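Local coordinates for Alpha/beta hydrolase fold protein (Chitinophaga pinensis, PDB 4PW0) that probably works as a hydrolase of the alpha/beta hydrolase fold, although its natural substrate is not established, at residues E157-E160 with R161-I165; N51-P54 with L55-N58; Y266-P269 with E270-V273; I19-G23 with T24-Y28. All coordinates share one frame; numbering follows the deposited sequence. Where two conformers were deposited one is given.

Contact 1. Residues E157-E160 with R161-I165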
loop_
_atom_site.group_PDB
_atom_site.type_symbol
_atom_site.label_atom_id
_atom_site.label_comp_id
_atom_site.label_asym_id
_atom_site.label_seq_id
_atom_site.Cartn_x
_atom_site.Cartn_y
_atom_site.Cartn_z
ATOM N N GLU A 157 11.665 -25.469 -17.886
ATOM C CA GLU A 157 11.262 -26.507 -16.938
ATOM C C GLU A 157 10.678 -25.848 -15.678
ATOM O O GLU A 157 10.702 -24.606 -15.570
ATOM C CB GLU A 157 12.476 -27.391 -16.605
ATOM C CG GLU A 157 13.037 -28.202 -17.790
ATOM C CD GLU A 157 12.251 -29.502 -18.139
ATOM O OE1 GLU A 157 11.753 -30.248 -17.209
ATOM O OE2 GLU A 157 12.131 -29.808 -19.389
ATOM N N PRO A 158 10.157 -26.648 -14.741
ATOM C CA PRO A 158 9.234 -26.063 -13.799
ATOM C C PRO A 158 9.762 -24.939 -12.922
ATOM O O PRO A 158 9.071 -23.916 -12.787
ATOM C CB PRO A 158 8.722 -27.259 -12.988
ATOM C CG PRO A 158 8.774 -28.415 -13.952
ATOM C CD PRO A 158 10.012 -28.125 -14.771
ATOM N N LYS A 159 10.900 -25.079 -12.290
ATOM C CA LYS A 159 11.392 -24.035 -11.383
ATOM C C LYS A 159 11.654 -22.767 -12.178
ATOM O O LYS A 159 11.224 -21.675 -11.784
ATOM C CB LYS A 159 12.647 -24.484 -10.676
ATOM C CG LYS A 159 13.254 -23.424 -9.767
ATOM C CD LYS A 159 14.720 -23.125 -9.889
ATOM C CE LYS A 159 15.325 -23.334 -11.219
ATOM N NZ LYS A 159 16.628 -22.708 -11.310
ATOM N N GLU A 160 12.340 -22.874 -13.315
ATOM C CA GLU A 160 12.630 -21.671 -14.102
ATOM C C GLU A 160 11.366 -21.070 -14.703
ATOM O O GLU A 160 11.300 -19.792 -14.750
ATOM C CB GLU A 160 13.649 -21.944 -15.216
ATOM C CG GLU A 160 15.083 -22.013 -14.704
ATOM C CD GLU A 160 15.585 -20.693 -14.123
ATOM O OE1 GLU A 160 15.424 -19.663 -14.787
ATOM O OE2 GLU A 160 16.137 -20.686 -13.048
ATOM N N ARG A 161 10.407 -21.873 -15.105
ATOM C CA ARG A 161 9.154 -21.353 -15.617
ATOM C C ARG A 161 8.441 -20.533 -14.514
ATOM O O ARG A 161 7.927 -19.423 -14.760
ATOM C CB ARG A 161 8.258 -22.476 -16.145
ATOM C CG ARG A 161 7.053 -22.018 -16.939
ATOM C CD ARG A 161 6.146 -23.163 -17.380
ATOM N NE ARG A 161 6.595 -23.892 -18.598
ATOM C CZ ARG A 161 5.875 -24.858 -19.200
ATOM N NH1 ARG A 161 4.626 -25.097 -18.843
ATOM N NH2 ARG A 161 6.335 -25.486 -20.274
ATOM N N PHE A 162 8.382 -21.097 -13.301
ATOM C CA PHE A 162 7.761 -20.437 -12.153
ATOM C C PHE A 162 8.463 -19.110 -11.821
ATOM O O PHE A 162 7.777 -18.088 -11.638
ATOM C CB PHE A 162 7.842 -21.401 -10.973
ATOM C CG PHE A 162 7.101 -20.923 -9.727
ATOM C CD1 PHE A 162 5.729 -20.986 -9.645
ATOM C CD2 PHE A 162 7.788 -20.435 -8.667
ATOM C CE1 PHE A 162 5.061 -20.581 -8.488
ATOM C CE2 PHE A 162 7.142 -20.049 -7.504
ATOM C CZ PHE A 162 5.780 -20.109 -7.418
ATOM N N LEU A 163 9.795 -19.090 -11.784
ATOM C CA LEU A 163 10.517 -17.862 -11.458
ATOM C C LEU A 163 10.351 -16.852 -12.581
ATOM O O LEU A 163 10.192 -15.633 -12.314
ATOM C CB LEU A 163 11.976 -18.122 -11.176
ATOM C CG LEU A 163 12.258 -19.012 -9.939
ATOM C CD1 LEU A 163 13.749 -19.182 -9.762
ATOM C CD2 LEU A 163 11.674 -18.440 -8.675
ATOM N N PHE A 164 10.325 -17.319 -13.821
ATOM C CA PHE A 164 10.144 -16.419 -14.981
ATOM C C PHE A 164 8.801 -15.712 -14.933
ATOM O O PHE A 164 8.708 -14.504 -15.222
ATOM C CB PHE A 164 10.340 -17.190 -16.305
ATOM C CG PHE A 164 10.026 -16.384 -17.541
ATOM C CD1 PHE A 164 10.970 -15.517 -18.026
ATOM C CD2 PHE A 164 8.841 -16.479 -18.182
ATOM C CE1 PHE A 164 10.670 -14.735 -19.132
ATOM C CE2 PHE A 164 8.551 -15.723 -19.319
ATOM C CZ PHE A 164 9.475 -14.852 -19.765
ATOM N N ILE A 165 7.739 -16.460 -14.658
ATOM C CA ILE A 165 6.423 -15.903 -14.639
ATOM C C ILE A 165 6.175 -15.025 -13.433
ATOM O O ILE A 165 5.409 -14.057 -13.551
ATOM C CB ILE A 165 5.354 -17.020 -14.743
ATOM C CG1 ILE A 165 5.407 -17.650 -16.140
ATOM C CG2 ILE A 165 3.962 -16.530 -14.407
ATOM C CD1 ILE A 165 4.937 -16.800 -17.319
#

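Contact 2. Residues N51-P54 with L55-N58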
loop_
_atom_site.group_PDB
_atom_site.type_symbol
_atom_site.label_atom_id
_atom_site.label_comp_id
_atom_site.label_asym_id
_atom_site.label_seq_id
_atom_site.Cartn_x
_atom_site.Cartn_y
_atom_site.Cartn_z
ATOM N N ASN A 51 -2.283 -24.331 -6.021
ATOM C CA ASN A 51 -1.408 -23.176 -6.341
ATOM C C ASN A 51 -1.629 -22.005 -5.422
ATOM O O ASN A 51 -0.893 -21.014 -5.461
ATOM C CB ASN A 51 -1.605 -22.780 -7.787
ATOM C CG ASN A 51 -1.047 -23.827 -8.730
ATOM O OD1 ASN A 51 -1.749 -24.722 -9.230
ATOM N ND2 ASN A 51 0.284 -23.766 -8.928
ATOM N N TRP A 52 -2.663 -22.059 -4.560
ATOM C CA TRP A 52 -2.824 -21.061 -3.524
ATOM C C TRP A 52 -1.731 -21.191 -2.466
ATOM O O TRP A 52 -1.416 -22.310 -2.036
ATOM C CB TRP A 52 -4.213 -21.123 -2.870
ATOM C CG TRP A 52 -5.316 -20.681 -3.766
ATOM C CD1 TRP A 52 -6.250 -21.490 -4.398
ATOM C CD2 TRP A 52 -5.614 -19.347 -4.158
ATOM N NE1 TRP A 52 -7.077 -20.730 -5.186
ATOM C CE2 TRP A 52 -6.733 -19.408 -5.030
ATOM C CE3 TRP A 52 -5.063 -18.092 -3.863
ATOM C CZ2 TRP A 52 -7.254 -18.272 -5.653
ATOM C CZ3 TRP A 52 -5.599 -16.972 -4.452
ATOM C CH2 TRP A 52 -6.684 -17.068 -5.349
ATOM N N ASP A 53 -1.214 -20.061 -2.008
ATOM C CA ASP A 53 -0.156 -20.028 -1.007
ATOM C C ASP A 53 -0.804 -20.292 0.348
ATOM O O ASP A 53 -1.661 -19.524 0.788
ATOM C CB ASP A 53 0.459 -18.638 -1.035
ATOM C CG ASP A 53 1.646 -18.457 -0.134
ATOM O OD1 ASP A 53 1.921 -19.309 0.770
ATOM O OD2 ASP A 53 2.341 -17.422 -0.365
ATOM N N PRO A 54 -0.379 -21.403 1.014
ATOM C CA PRO A 54 -0.958 -21.651 2.339
ATOM C C PRO A 54 -0.750 -20.547 3.362
ATOM O O PRO A 54 -1.621 -20.326 4.199
ATOM C CB PRO A 54 -0.235 -22.928 2.806
ATOM C CG PRO A 54 0.991 -23.032 2.012
ATOM C CD PRO A 54 0.693 -22.362 0.672
ATOM N N LEU A 55 0.333 -19.767 3.263
ATOM C CA LEU A 55 0.444 -18.650 4.189
ATOM C C LEU A 55 -0.672 -17.635 4.031
ATOM O O LEU A 55 -1.139 -17.029 4.987
ATOM C CB LEU A 55 1.785 -17.928 4.052
ATOM C CG LEU A 55 2.940 -18.461 4.825
ATOM C CD1 LEU A 55 4.190 -17.650 4.645
ATOM C CD2 LEU A 55 2.616 -18.577 6.308
ATOM N N ILE A 56 -1.098 -17.447 2.775
ATOM C CA ILE A 56 -2.126 -16.486 2.499
ATOM C C ILE A 56 -3.502 -17.021 2.841
ATOM O O ILE A 56 -4.303 -16.348 3.520
ATOM C CB ILE A 56 -2.031 -16.040 1.030
ATOM C CG1 ILE A 56 -0.678 -15.325 0.821
ATOM C CG2 ILE A 56 -3.187 -15.124 0.708
ATOM C CD1 ILE A 56 -0.423 -14.873 -0.609
ATOM N N THR A 57 -3.773 -18.254 2.413
ATOM C CA THR A 57 -5.096 -18.783 2.713
ATOM C C THR A 57 -5.267 -19.105 4.206
ATOM O O THR A 57 -6.340 -18.821 4.743
ATOM C CB THR A 57 -5.412 -20.023 1.889
ATOM O OG1 THR A 57 -4.454 -21.047 2.158
ATOM C CG2 THR A 57 -5.482 -19.714 0.388
ATOM N N ASN A 58 -4.214 -19.587 4.863
ATOM C CA ASN A 58 -4.291 -19.743 6.312
ATOM C C ASN A 58 -4.422 -18.389 7.016
ATOM O O ASN A 58 -5.223 -18.217 7.955
ATOM C CB ASN A 58 -3.108 -20.534 6.865
ATOM C CG ASN A 58 -3.172 -22.011 6.510
ATOM O OD1 ASN A 58 -4.263 -22.541 6.315
ATOM N ND2 ASN A 58 -2.044 -22.670 6.400
#

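Contact 3. Residues Y266-P269 with E270-V273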
loop_
_atom_site.group_PDB
_atom_site.type_symbol
_atom_site.label_atom_id
_atom_site.label_comp_id
_atom_site.label_asym_id
_atom_site.label_seq_id
_atom_site.Cartn_x
_atom_site.Cartn_y
_atom_site.Cartn_z
ATOM N N TYR A 266 3.082 -13.729 -3.444
ATOM C CA TYR A 266 3.907 -14.886 -3.092
ATOM C C TYR A 266 5.230 -14.440 -2.535
ATOM O O TYR A 266 5.826 -15.117 -1.675
ATOM C CB TYR A 266 4.191 -15.715 -4.306
ATOM C CG TYR A 266 3.093 -16.499 -4.950
ATOM C CD1 TYR A 266 2.217 -17.270 -4.190
ATOM C CD2 TYR A 266 3.072 -16.659 -6.312
ATOM C CE1 TYR A 266 1.317 -18.126 -4.812
ATOM C CE2 TYR A 266 2.162 -17.480 -6.949
ATOM C CZ TYR A 266 1.288 -18.240 -6.176
ATOM O OH TYR A 266 0.412 -19.093 -6.835
ATOM N N GLN A 267 5.739 -13.305 -3.027
ATOM C CA GLN A 267 7.023 -12.801 -2.547
ATOM C C GLN A 267 6.942 -12.283 -1.134
ATOM O O GLN A 267 7.899 -12.456 -0.349
ATOM C CB GLN A 267 7.571 -11.749 -3.500
ATOM C CG GLN A 267 8.969 -11.286 -3.098
ATOM C CD GLN A 267 9.732 -10.674 -4.267
ATOM O OE1 GLN A 267 9.552 -11.048 -5.414
ATOM N NE2 GLN A 267 10.581 -9.721 -3.960
ATOM N N TYR A 268 5.817 -11.633 -0.775
ATOM C CA TYR A 268 5.631 -11.034 0.530
ATOM C C TYR A 268 4.258 -11.443 1.104
ATOM O O TYR A 268 3.364 -10.624 1.281
ATOM C CB TYR A 268 5.706 -9.511 0.454
ATOM C CG TYR A 268 7.018 -8.991 -0.129
ATOM C CD1 TYR A 268 8.208 -9.079 0.573
ATOM C CD2 TYR A 268 7.041 -8.406 -1.375
ATOM C CE1 TYR A 268 9.386 -8.604 0.010
ATOM C CE2 TYR A 268 8.210 -7.897 -1.938
ATOM C CZ TYR A 268 9.389 -7.976 -1.240
ATOM O OH TYR A 268 10.586 -7.496 -1.766
ATOM N N PRO A 269 4.088 -12.729 1.393
ATOM C CA PRO A 269 2.782 -13.209 1.789
ATOM C C PRO A 269 2.309 -12.666 3.132
ATOM O O PRO A 269 1.100 -12.444 3.315
ATOM C CB PRO A 269 2.971 -14.738 1.822
ATOM C CG PRO A 269 4.449 -14.930 2.136
ATOM C CD PRO A 269 5.088 -13.819 1.307
ATOM N N GLU A 270 3.207 -12.493 4.094
ATOM C CA GLU A 270 2.787 -11.964 5.379
ATOM C C GLU A 270 2.412 -10.467 5.331
ATOM O O GLU A 270 1.461 -10.011 5.986
ATOM C CB GLU A 270 3.836 -12.251 6.441
ATOM C CG GLU A 270 3.931 -13.740 6.715
ATOM C CD GLU A 270 4.654 -14.085 7.985
ATOM O OE1 GLU A 270 5.671 -13.440 8.301
ATOM O OE2 GLU A 270 4.189 -15.029 8.647
ATOM N N LEU A 271 3.126 -9.720 4.478
ATOM C CA LEU A 271 2.766 -8.330 4.229
ATOM C C LEU A 271 1.345 -8.287 3.602
ATOM O O LEU A 271 0.483 -7.502 4.001
ATOM C CB LEU A 271 3.777 -7.704 3.293
ATOM C CG LEU A 271 3.529 -6.299 2.784
ATOM C CD1 LEU A 271 3.411 -5.291 3.902
ATOM C CD2 LEU A 271 4.627 -5.895 1.785
ATOM N N PHE A 272 1.155 -9.136 2.595
ATOM C CA PHE A 272 -0.159 -9.191 1.931
ATOM C C PHE A 272 -1.282 -9.509 2.913
ATOM O O PHE A 272 -2.326 -8.871 2.893
ATOM C CB PHE A 272 -0.130 -10.207 0.790
ATOM C CG PHE A 272 -1.454 -10.356 0.109
ATOM C CD1 PHE A 272 -1.883 -9.411 -0.791
ATOM C CD2 PHE A 272 -2.292 -11.419 0.402
ATOM C CE1 PHE A 272 -3.107 -9.523 -1.415
ATOM C CE2 PHE A 272 -3.534 -11.519 -0.210
ATOM C CZ PHE A 272 -3.953 -10.584 -1.120
ATOM N N VAL A 273 -1.073 -10.543 3.737
ATOM C CA VAL A 273 -2.107 -10.899 4.726
ATOM C C VAL A 273 -2.382 -9.742 5.668
ATOM O O VAL A 273 -3.536 -9.410 5.949
ATOM C CB VAL A 273 -1.714 -12.162 5.493
ATOM C CG1 VAL A 273 -2.629 -12.364 6.688
ATOM C CG2 VAL A 273 -1.739 -13.369 4.579
#

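Contact 4. Residues I19-G23 with T24-Y28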
loop_
_atom_site.group_PDB
_atom_site.type_symbol
_atom_site.label_atom_id
_atom_site.label_comp_id
_atom_site.label_asym_id
_atom_site.label_seq_id
_atom_site.Cartn_x
_atom_site.Cartn_y
_atom_site.Cartn_z
ATOM N N ILE A 19 -19.585 -30.000 -5.556
ATOM C CA ILE A 19 -20.992 -29.611 -5.681
ATOM C C ILE A 19 -21.416 -29.634 -7.138
ATOM O O ILE A 19 -20.710 -29.111 -8.014
ATOM C CB ILE A 19 -21.337 -28.274 -4.999
ATOM C CG1 ILE A 19 -22.856 -28.021 -5.037
ATOM C CG2 ILE A 19 -20.589 -27.097 -5.630
ATOM C CD1 ILE A 19 -23.299 -26.901 -4.124
ATOM N N GLU A 20 -22.552 -30.293 -7.406
ATOM C CA GLU A 20 -23.070 -30.436 -8.755
ATOM C C GLU A 20 -24.044 -29.293 -9.016
ATOM O O GLU A 20 -24.978 -29.063 -8.215
ATOM C CB GLU A 20 -23.757 -31.799 -8.911
ATOM C CG GLU A 20 -22.891 -33.010 -8.530
ATOM C CD GLU A 20 -22.076 -33.564 -9.688
ATOM O OE1 GLU A 20 -22.427 -33.294 -10.854
ATOM O OE2 GLU A 20 -21.086 -34.290 -9.446
ATOM N N VAL A 21 -23.816 -28.563 -10.115
ATOM C CA VAL A 21 -24.559 -27.339 -10.448
ATOM C C VAL A 21 -24.824 -27.303 -11.957
ATOM O O VAL A 21 -23.875 -27.265 -12.737
ATOM C CB VAL A 21 -23.669 -26.093 -10.131
ATOM C CG1 VAL A 21 -24.442 -24.818 -10.351
ATOM C CG2 VAL A 21 -23.143 -26.118 -8.693
ATOM N N ASN A 22 -26.078 -27.387 -12.401
ATOM C CA ASN A 22 -26.373 -27.229 -13.832
ATOM C C ASN A 22 -25.487 -28.144 -14.703
ATOM O O ASN A 22 -24.946 -27.709 -15.741
ATOM C CB ASN A 22 -26.190 -25.740 -14.219
ATOM C CG ASN A 22 -26.588 -25.423 -15.655
ATOM O OD1 ASN A 22 -27.488 -26.044 -16.237
ATOM N ND2 ASN A 22 -25.920 -24.417 -16.231
ATOM N N GLY A 23 -25.307 -29.396 -14.270
ATOM C CA GLY A 23 -24.536 -30.381 -15.011
ATOM C C GLY A 23 -23.005 -30.338 -14.868
ATOM O O GLY A 23 -22.303 -31.041 -15.556
ATOM N N THR A 24 -22.485 -29.494 -13.995
ATOM C CA THR A 24 -21.037 -29.380 -13.786
ATOM C C THR A 24 -20.726 -29.705 -12.313
ATOM O O THR A 24 -21.407 -29.191 -11.388
ATOM C CB THR A 24 -20.587 -27.922 -14.100
ATOM O OG1 THR A 24 -20.885 -27.603 -15.473
ATOM C CG2 THR A 24 -19.122 -27.720 -13.797
ATOM N N ARG A 25 -19.675 -30.491 -12.098
ATOM C CA ARG A 25 -19.162 -30.780 -10.759
ATOM C C ARG A 25 -18.061 -29.768 -10.472
ATOM O O ARG A 25 -17.054 -29.765 -11.173
ATOM C CB ARG A 25 -18.543 -32.181 -10.690
ATOM C CG ARG A 25 -17.718 -32.463 -9.431
ATOM C CD ARG A 25 -16.564 -33.475 -9.596
ATOM N NE ARG A 25 -15.811 -33.356 -10.856
ATOM C CZ ARG A 25 -14.622 -33.919 -11.115
ATOM N NH1 ARG A 25 -13.937 -34.592 -10.180
ATOM N NH2 ARG A 25 -14.069 -33.745 -12.323
ATOM N N TYR A 26 -18.280 -28.895 -9.495
ATOM C CA TYR A 26 -17.261 -27.927 -9.031
ATOM C C TYR A 26 -16.549 -28.458 -7.805
ATOM O O TYR A 26 -17.204 -28.822 -6.812
ATOM C CB TYR A 26 -17.891 -26.580 -8.726
ATOM C CG TYR A 26 -18.379 -25.829 -9.937
ATOM C CD1 TYR A 26 -17.539 -24.958 -10.641
ATOM C CD2 TYR A 26 -19.681 -25.955 -10.374
ATOM C CE1 TYR A 26 -17.989 -24.275 -11.737
ATOM C CE2 TYR A 26 -20.147 -25.250 -11.482
ATOM C CZ TYR A 26 -19.301 -24.392 -12.158
ATOM O OH TYR A 26 -19.689 -23.713 -13.297
ATOM N N ALA A 27 -15.214 -28.467 -7.878
ATOM C CA ALA A 27 -14.360 -28.810 -6.775
ATOM C C ALA A 27 -13.965 -27.533 -5.997
ATOM O O ALA A 27 -13.626 -26.496 -6.588
ATOM C CB ALA A 27 -13.102 -29.519 -7.271
ATOM N N TYR A 28 -13.997 -27.617 -4.667
ATOM C CA TYR A 28 -13.695 -26.475 -3.841
ATOM C C TYR A 28 -13.238 -26.900 -2.471
ATOM O O TYR A 28 -13.362 -28.078 -2.083
ATOM C CB TYR A 28 -14.905 -25.546 -3.743
ATOM C CG TYR A 28 -16.042 -26.094 -2.898
ATOM C CD1 TYR A 28 -16.956 -26.990 -3.441
ATOM C CD2 TYR A 28 -16.208 -25.713 -1.574
ATOM C CE1 TYR A 28 -18.022 -27.470 -2.665
ATOM C CE2 TYR A 28 -17.239 -26.206 -0.800
ATOM C CZ TYR A 28 -18.148 -27.070 -1.374
ATOM O OH TYR A 28 -19.174 -27.554 -0.571
HETATM O O HOH W 1 -22.801 -25.821 -15.569
HETATM O O HOH W 2 -20.427 -29.279 -17.549
#

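Contact 1. Residues E157-E160 with R161-I165
E157 O accepts from R161 N at 2.8 Å and opens the backbone ladder of helix 158-166. E157 is the N-cap, and P158 fills the first helical position. Three more i to i+4 bonds follow. P158 O takes F162 N, K159 O takes L163 N at 3.0 Å, and E160 O takes F164 N. The segment is a short surface helix in the stretch inserted between strands 127-133 and 226-231, where proteins of this fold often carry a cap.

Toward helix 171-184, K159 NZ donates to E160 OE2 at 2.7 Å, using the anti lone pair of that oxygen. OE2 also forms a salt bridge with R174 of helix 171-184, so two cations share one carboxylate oxygen and should keep E160 ionised. The K159 chain bends at chi2 and chi3. Its CD lies 4.1 Å from L163 CD1, the two side chains running at a slant to each other. F162 and L163 face helix 171-184, whereas F164 packs on helix 146-154. F164 has CG anti to its N (chi1 174°), which turns the ring away from E157-E160. L163 CG sits against K159 O at 3.4 Å.

Contact 2. Residues N51-P54 with L55-N58
D53 is the N-cap of helix 54-61, and its side chain caps L55. D53 OD1 accepts from L55 N at 3.0 Å. The donor stands above the carboxylate plane, 49° out of it. The torsion of D53, with CG anti to N (chi1 -175°), folds the carboxylate forward over the first turn. OD2 forms a salt bridge with R183.

Backbone bonds continue the start of the helix. D53 O receives T57 N at 3.0 Å in a nearly straight bond (169°). It also receives I56 N and T57 OG1, both weakly. P54 O accepts from N58 N at 2.8 Å.

Van der Waals contacts are few. I56 crosses D53 at about a right angle, with CD1 3.8 Å from OD2. T57 CG2 touches W52 CB at 3.8 Å. An alanine in place of D53 would keep the backbone bonds but would probably leave L55 N without its cap and R183 without this carboxylate.

The turn follows strand 39-42 and leads into helix 54-61. P269 of helix 269-282 packs on D53, L55 and I56, and F272 on I56. R183 of helix 171-184 lies against P54 and L55.

Contact 3. Residues Y266-P269 with E270-V273
Y268 O accepts from F272 N at 3.0 Å, the first i to i+4 bond of helix 269-282. The donor comes nearly along the axis of the carbonyl, and the N-H...O angle is 165°. Y268 links two helices. It is the first residue after helix 264-267 to leave helical geometry, and it is the N-cap of the next. P269 fills the first position of that helix, where its nitrogen has no hydrogen to donate. P269 O takes V273 N at 2.9 Å, with the donor tilted 28° from the carbonyl plane. F272 O is met by T276 OG1 further along.

The polar side chains find partners mostly outside this turn. Y268 OH is hydrogen-bonded to P258 O and to H172 NE2, and it accepts a weak bond from Q267 NE2 at 3.1 Å. Q267 NE2 also donates to D259 O, and Q267 OE1 pairs with S173 OG. Both ends of this amide are thus satisfied. Y266 O is held by R183 NH2, and Y266 OH by N51 O.

Apolar contact across the turn is small: Y268 CB meets L271 CB at 3.9 Å. Within Y266-P269, Q267 CG lies 3.6 Å above one face of the Y268 ring, offset toward the rim. The V273 CG2 branch packs beside the carbonyl oxygen P269 O.

Helix 171-184 lines this turn through H172, K176 and R183. L271 and F272 pack on Y257 of strand 252-257, an outermost strand of this chain's sheet. Y278 of the second subunit rests on E270 and L271.

Contact 4. Residues I19-G23 with T24-Y28
T24 pairs with V21 across a type I' turn, closing the hairpin of strands 17-21 and 24-31. V21 N donates to T24 O at 2.8 Å, and T24 N returns a bond to V21 O from above the carbonyl plane. N22 and G23 are the two central residues, both with positive phi, which suits the glycine at G23. T24 OG1 binds two waters. Water 1, at 2.6 Å from T24 OG1, also donates to N22 O, and water 2 donates to G23 O. T24 CG2, anti to N, lies 3.5 Å above one face of the Y26 ring, toward its rim.

I19 and Y26 are a hydrogen-bonded antiparallel pair. I19 N meets Y26 O at 2.9 Å in the carbonyl plane, and Y26 N returns a nearly straight bond (170°) to I19 O. I19 CG2 touches Y28 CE1 at 3.9 Å. On the same face, V21 CG2 comes to 3.9 Å from Y26 CD2, the two side chains crossing at about a right angle. Y26 OH bonds to E94. With an alanine in place of Y26, T24 CG2 and V21 CG2 would probably lose the ring they pack on, and E94 would be left without this hydroxyl.

Strand 17-21 is outermost in the chain's sheet, and strand 24-31 lies between it and strand 66-69. Helix 85-98 covers the I19, V21 and Y26 face, with F95 meeting the rings of Y26 and Y28.

Along the chain the order is contact 4, contact 2, contact 1, contact 3. Contacts 2 and 3 are neighbours that touch, with centres about 10 Å apart. Each is the start of a helix, 54-61 or 269-282, and both rest against helix 171-184. Contact 1 lies on another helix that packs on 171-184, with its centre about 19 Å from that of contact 2. Contact 4 is the hairpin at one edge of the sheet, its centre about 32 Å from that of contact 1. Contacts 3 and 4 lie on opposite sides of the chain's centre. Helix 171-184, itself in the probable cap insertion, thus touches contacts 1, 2 and 3.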